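PDB 3HIU: uncharacterized protein from Xanthomonas campestris pv. campestris, which is of unknown function but folds as a four-helix bundle of the ferritin-like clan and pairs with a second copy of itself. Local coordinates for residues E5-W10 and E61-S66; K9-A14 and R112-A117. All blocks are in the same frame, centred on the assembly; numbering follows the deposited sequence.

Contact 1. Residues E5-W10 and E61-S66. With EDO (1,2-ethanediol), chain R.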
loop_
_atom_site.group_PDB
_atom_site.type_symbol
_atom_site.label_atom_id
_atom_site.label_comp_id
_atom_site.label_asym_id
_atom_site.label_seq_id
_atom_site.Cartn_x
_atom_site.Cartn_y
_atom_site.Cartn_z
ATOM N N GLU B 5 12.115 -14.462 18.964
ATOM C CA GLU B 5 10.799 -14.952 18.572
ATOM C C GLU B 5 9.834 -13.858 18.097
ATOM O O GLU B 5 8.775 -14.165 17.560
ATOM C CB GLU B 5 10.191 -15.834 19.673
ATOM C CG GLU B 5 10.207 -17.352 19.377
ATOM C CD GLU B 5 11.542 -17.880 18.847
ATOM O OE1 GLU B 5 12.050 -18.886 19.387
ATOM O OE2 GLU B 5 12.081 -17.303 17.880
ATOM N N ARG B 6 10.195 -12.592 18.279
ATOM C CA ARG B 6 9.462 -11.519 17.611
ATOM C C ARG B 6 9.997 -11.340 16.190
ATOM O O ARG B 6 9.237 -11.143 15.247
ATOM C CB ARG B 6 9.573 -10.207 18.378
ATOM C CG ARG B 6 9.168 -8.996 17.548
ATOM C CD ARG B 6 7.717 -9.105 17.125
ATOM N NE ARG B 6 6.852 -9.163 18.295
ATOM C CZ ARG B 6 5.601 -9.609 18.284
ATOM N NH1 ARG B 6 4.895 -9.616 19.408
ATOM N NH2 ARG B 6 5.061 -10.051 17.157
ATOM N N LEU B 7 11.316 -11.402 16.054
ATOM C CA LEU B 7 11.990 -11.378 14.761
ATOM C C LEU B 7 11.455 -12.528 13.904
ATOM O O LEU B 7 11.058 -12.332 12.754
ATOM C CB LEU B 7 13.500 -11.548 14.977
ATOM C CG LEU B 7 14.526 -10.933 14.023
ATOM C CD1 LEU B 7 15.815 -11.727 14.069
ATOM C CD2 LEU B 7 13.999 -10.872 12.610
ATOM N N VAL B 8 11.447 -13.727 14.482
ATOM C CA VAL B 8 10.901 -14.922 13.838
ATOM C C VAL B 8 9.424 -14.738 13.471
ATOM O O VAL B 8 8.985 -15.128 12.380
ATOM C CB VAL B 8 11.043 -16.151 14.755
ATOM C CG1 VAL B 8 10.241 -17.316 14.217
ATOM C CG2 VAL B 8 12.516 -16.528 14.921
ATOM N N LYS B 9 8.666 -14.140 14.388
ATOM C CA LYS B 9 7.261 -13.801 14.155
ATOM C C LYS B 9 7.039 -12.933 12.896
ATOM O O LYS B 9 6.182 -13.251 12.062
ATOM C CB LYS B 9 6.695 -13.106 15.392
ATOM C CG LYS B 9 5.196 -13.227 15.543
ATOM C CD LYS B 9 4.481 -12.100 14.832
ATOM C CE LYS B 9 2.983 -12.352 14.752
ATOM N NZ LYS B 9 2.368 -11.443 13.745
ATOM N N TRP B 10 7.806 -11.843 12.769
ATOM C CA TRP B 10 7.707 -10.937 11.617
ATOM C C TRP B 10 8.371 -11.510 10.379
ATOM O O TRP B 10 7.939 -11.243 9.257
ATOM C CB TRP B 10 8.268 -9.553 11.951
ATOM C CG TRP B 10 7.418 -8.856 12.948
ATOM C CD1 TRP B 10 6.164 -9.201 13.297
ATOM C CD2 TRP B 10 7.744 -7.686 13.711
ATOM N NE1 TRP B 10 5.676 -8.331 14.241
ATOM C CE2 TRP B 10 6.628 -7.386 14.507
ATOM C CE3 TRP B 10 8.867 -6.865 13.796
ATOM C CZ2 TRP B 10 6.601 -6.304 15.384
ATOM C CZ3 TRP B 10 8.835 -5.785 14.666
ATOM C CH2 TRP B 10 7.713 -5.517 15.446
ATOM N N GLU B 61 15.199 -20.537 9.084
ATOM C CA GLU B 61 15.952 -21.747 9.380
ATOM C C GLU B 61 17.082 -21.462 10.371
ATOM O O GLU B 61 17.342 -22.255 11.271
ATOM C CB GLU B 61 16.471 -22.381 8.084
ATOM C CG GLU B 61 15.348 -22.981 7.248
ATOM C CD GLU B 61 15.754 -23.330 5.828
ATOM O OE1 GLU B 61 16.682 -22.693 5.289
ATOM O OE2 GLU B 61 15.129 -24.237 5.245
ATOM N N LEU B 62 17.732 -20.315 10.214
ATOM C CA LEU B 62 18.773 -19.890 11.145
ATOM C C LEU B 62 18.307 -19.757 12.607
ATOM O O LEU B 62 18.994 -20.216 13.523
ATOM C CB LEU B 62 19.398 -18.566 10.688
ATOM C CG LEU B 62 20.169 -17.803 11.777
ATOM C CD1 LEU B 62 21.440 -18.569 12.174
ATOM C CD2 LEU B 62 20.493 -16.363 11.369
ATOM N N LEU B 63 17.160 -19.116 12.826
ATOM C CA LEU B 63 16.715 -18.784 14.183
ATOM C C LEU B 63 15.759 -19.835 14.752
ATOM O O LEU B 63 15.131 -19.620 15.793
ATOM C CB LEU B 63 16.044 -17.403 14.201
ATOM C CG LEU B 63 16.903 -16.193 13.819
ATOM C CD1 LEU B 63 16.054 -15.089 13.215
ATOM C CD2 LEU B 63 17.671 -15.686 15.021
ATOM N N ASN B 64 15.639 -20.962 14.055
ATOM C CA ASN B 64 14.805 -22.074 14.518
ATOM C C ASN B 64 13.297 -21.844 14.335
ATOM O O ASN B 64 12.487 -22.719 14.646
ATOM C CB ASN B 64 15.119 -22.433 15.979
ATOM C CG ASN B 64 16.575 -22.836 16.195
ATOM O OD1 ASN B 64 17.194 -23.491 15.349
ATOM N ND2 ASN B 64 17.123 -22.455 17.344
ATOM N N GLY B 65 12.921 -20.673 13.834
ATOM C CA GLY B 65 11.531 -20.406 13.525
ATOM C C GLY B 65 11.099 -21.195 12.305
ATOM O O GLY B 65 11.842 -21.323 11.331
ATOM N N SER B 66 9.888 -21.733 12.352
ATOM C CA SER B 66 9.399 -22.566 11.261
ATOM C C SER B 66 8.973 -21.751 10.039
ATOM O O SER B 66 8.876 -20.521 10.088
ATOM C CB SER B 66 8.269 -23.497 11.734
ATOM O OG SER B 66 7.244 -22.791 12.413
HETATM C C1 EDO R . 5.984 -12.710 20.174
HETATM O O1 EDO R . 5.972 -13.530 19.002
HETATM C C2 EDO R . 4.602 -12.718 20.825
HETATM O O2 EDO R . 4.575 -11.780 21.912
#
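At one end of the four-helix bundle, the first turns of helix 2-28 pack against the turn that ends helix 36-62. Leu63 is the first residue to leave helical geometry, and Asn64 then takes a left-handed conformation (phi 76°) that swings the chain back over Val8. Val8 sits in the middle of the contact. Its CG1, anti to the backbone N, presses on Gly65 CA at 3.4 Å, and since Gly65 carries no side chain the two backbones approach closely. The other branch, Val8 CG2, lies 3.7 Å from Leu63 CB, the two side chains sliding past each other in opposite directions. Leu7 crosses Leu63 at about a right angle, bringing Leu7 CD1 within 3.5 Å of Leu63 CD1, tighter than usual van der Waals contact. On another flank of the helix, Glu5 O takes the helical hydrogen bond of Lys9 N and one from O1 of a 1,2-ethanediol (3.2 Å), which probably comes from the crystallisation liquor and also bonds Met89 O of the second subunit. Glu159 and Asp91 of the second subunit form salt bridges with Arg6. Leu7, Val8 and Leu63 thus pack the turn after one helix onto the start of another, at the end of an antiparallel bundle of the ferritin-like fold.

Contact 2. Residues K9-A14 and R112-A117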
loop_
_atom_site.group_PDB
_atom_site.type_symbol
_atom_site.label_atom_id
_atom_site.label_comp_id
_atom_site.label_asym_id
_atom_site.label_seq_id
_atom_site.Cartn_x
_atom_site.Cartn_y
_atom_site.Cartn_z
ATOM N N LYS B 9 8.666 -14.140 14.388
ATOM C CA LYS B 9 7.261 -13.801 14.155
ATOM C C LYS B 9 7.039 -12.933 12.896
ATOM O O LYS B 9 6.182 -13.251 12.062
ATOM C CB LYS B 9 6.695 -13.106 15.392
ATOM C CG LYS B 9 5.196 -13.227 15.543
ATOM C CD LYS B 9 4.481 -12.100 14.832
ATOM C CE LYS B 9 2.983 -12.352 14.752
ATOM N NZ LYS B 9 2.368 -11.443 13.745
ATOM N N TRP B 10 7.806 -11.843 12.769
ATOM C CA TRP B 10 7.707 -10.937 11.617
ATOM C C TRP B 10 8.371 -11.510 10.379
ATOM O O TRP B 10 7.939 -11.243 9.257
ATOM C CB TRP B 10 8.268 -9.553 11.951
ATOM C CG TRP B 10 7.418 -8.856 12.948
ATOM C CD1 TRP B 10 6.164 -9.201 13.297
ATOM C CD2 TRP B 10 7.744 -7.686 13.711
ATOM N NE1 TRP B 10 5.676 -8.331 14.241
ATOM C CE2 TRP B 10 6.628 -7.386 14.507
ATOM C CE3 TRP B 10 8.867 -6.865 13.796
ATOM C CZ2 TRP B 10 6.601 -6.304 15.384
ATOM C CZ3 TRP B 10 8.835 -5.785 14.666
ATOM C CH2 TRP B 10 7.713 -5.517 15.446
ATOM N N LEU B 11 9.407 -12.315 10.569
ATOM C CA LEU B 11 9.990 -13.042 9.448
ATOM C C LEU B 11 8.963 -13.978 8.778
ATOM O O LEU B 11 8.905 -14.069 7.550
ATOM C CB LEU B 11 11.229 -13.825 9.892
ATOM C CG LEU B 11 12.558 -13.068 9.919
ATOM C CD1 LEU B 11 13.690 -14.025 10.286
ATOM C CD2 LEU B 11 12.839 -12.376 8.580
ATOM N N GLN B 12 8.158 -14.664 9.589
ATOM C CA GLN B 12 7.117 -15.550 9.072
ATOM C C GLN B 12 6.006 -14.815 8.314
ATOM O O GLN B 12 5.531 -15.306 7.294
ATOM C CB GLN B 12 6.523 -16.401 10.198
ATOM C CG GLN B 12 7.457 -17.502 10.688
ATOM C CD GLN B 12 6.939 -18.190 11.924
ATOM O OE1 GLN B 12 6.306 -17.568 12.774
ATOM N NE2 GLN B 12 7.204 -19.481 12.035
ATOM N N ASP B 13 5.591 -13.652 8.819
ATOM C CA ASP B 13 4.596 -12.820 8.137
ATOM C C ASP B 13 5.090 -12.513 6.729
ATOM O O ASP B 13 4.392 -12.744 5.745
ATOM C CB ASP B 13 4.356 -11.500 8.893
ATOM C CG ASP B 13 3.573 -11.685 10.188
ATOM O OD1 ASP B 13 2.877 -12.706 10.338
ATOM O OD2 ASP B 13 3.646 -10.799 11.062
ATOM N N ALA B 14 6.313 -11.998 6.649
ATOM C CA ALA B 14 6.923 -11.602 5.381
ATOM C C ALA B 14 7.064 -12.766 4.412
ATOM O O ALA B 14 6.791 -12.624 3.223
ATOM C CB ALA B 14 8.287 -10.957 5.622
ATOM N N ARG B 112 11.122 -2.449 6.768
ATOM C CA ARG B 112 11.716 -1.447 7.640
ATOM C C ARG B 112 11.615 -1.918 9.080
ATOM O O ARG B 112 12.590 -1.876 9.811
ATOM C CB ARG B 112 11.029 -0.090 7.501
ATOM C CG ARG B 112 11.266 0.612 6.173
ATOM C CD ARG B 112 10.544 1.966 6.113
ATOM N NE ARG B 112 11.395 3.073 6.546
ATOM C CZ ARG B 112 11.193 3.809 7.636
ATOM N NH1 ARG B 112 12.034 4.784 7.931
ATOM N NH2 ARG B 112 10.157 3.588 8.427
ATOM N N ALA B 113 10.427 -2.371 9.485
ATOM C CA ALA B 113 10.200 -2.815 10.859
ATOM C C ALA B 113 10.884 -4.151 11.162
ATOM O O ALA B 113 11.082 -4.494 12.323
ATOM C CB ALA B 113 8.716 -2.871 11.178
ATOM N N LEU B 114 11.253 -4.897 10.123
ATOM C CA LEU B 114 12.087 -6.086 10.302
ATOM C C LEU B 114 13.544 -5.736 10.606
ATOM O O LEU B 114 14.181 -6.354 11.460
ATOM C CB LEU B 114 12.020 -7.007 9.090
ATOM C CG LEU B 114 11.251 -8.292 9.383
ATOM C CD1 LEU B 114 10.801 -8.936 8.085
ATOM C CD2 LEU B 114 12.126 -9.229 10.193
ATOM N N VAL B 115 14.071 -4.748 9.901
ATOM C CA VAL B 115 15.411 -4.260 10.183
ATOM C C VAL B 115 15.541 -3.816 11.644
ATOM O O VAL B 115 16.627 -3.870 12.223
ATOM C CB VAL B 115 15.771 -3.096 9.254
ATOM C CG1 VAL B 115 17.191 -2.631 9.513
ATOM C CG2 VAL B 115 15.601 -3.520 7.799
ATOM N N VAL B 116 14.429 -3.385 12.234
ATOM C CA VAL B 116 14.408 -2.950 13.630
ATOM C C VAL B 116 14.299 -4.130 14.615
ATOM O O VAL B 116 14.949 -4.134 15.665
ATOM C CB VAL B 116 13.274 -1.928 13.890
ATOM C CG1 VAL B 116 13.327 -1.416 15.319
ATOM C CG2 VAL B 116 13.378 -0.771 12.926
ATOM N N ALA B 117 13.480 -5.124 14.275
ATOM C CA ALA B 117 13.359 -6.332 15.096
ATOM C C ALA B 117 14.614 -7.199 14.992
ATOM O O ALA B 117 14.892 -8.015 15.878
ATOM C CB ALA B 117 12.118 -7.141 14.709
#
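Helices 2-28 and 94-120 are antiparallel neighbours in the ferritin-like bundle; their short segments run at 153° to each other, with axes 10.2 Å apart. Aliphatic packing centres on Leu114, whose first torsion, -109°, lies away from the staggered positions and whose tip reaches across to helix 2-28. Leu114 CD2 meets Leu11 CD2 at 3.6 Å, the two side chains crossing at about a right angle. Leu114 CD1 lies against the Trp10 carbonyl oxygen and 4.1 Å from Ala14 CB, while Leu114 CG backs onto Trp10 CB. Leu114 also touches Cys130 of helix 124-159, and Leu11 reaches helix 36-62, so the layer continues into the rest of the bundle. The aromatic part of the contact is made by the six-membered ring of Trp10: its CE3 comes within 3.4 Å of Ala117 CB, and its CZ3 within 3.5 Å of Ala113 O. Both partners approach the ring obliquely. The indole nitrogen of Trp10 is hydrogen-bonded to Asp91 of the second subunit. Charged groups stay on the flank of helix 2-28, where Asp13 OD2 also pairs with Lys95 of the second subunit; within the helix, Lys9 NZ bridges to the syn lone pair of Asp13 OD2 at 3.0 Å.

Contacts 1 and 2 follow one another along helix 2-28, share Lys9 and Trp10, and have centres 9 Å apart. Their apolar parts are continuous: Leu7 CD2 touches Leu114 CD2 at 3.5 Å, and Leu63 CD1 lies 3.9 Å from Leu11 CD1. A probable hydrogen bond from Gln12 NE2 to Ser66 O, 2.8 Å, also joins them. Helices 36-62 and 94-120 thus both end beside the start of helix 2-28, consistent with the long crossover of ferritin-like bundles. Asp91 of the second subunit forms salt bridges with Arg6 and Lys9 and a hydrogen bond with Trp10 NE1, bringing both contacts to the dimer interface. The sodium ion, bound by Thr49 and Gln52, lies about 10 Å from the Ala14 side chain.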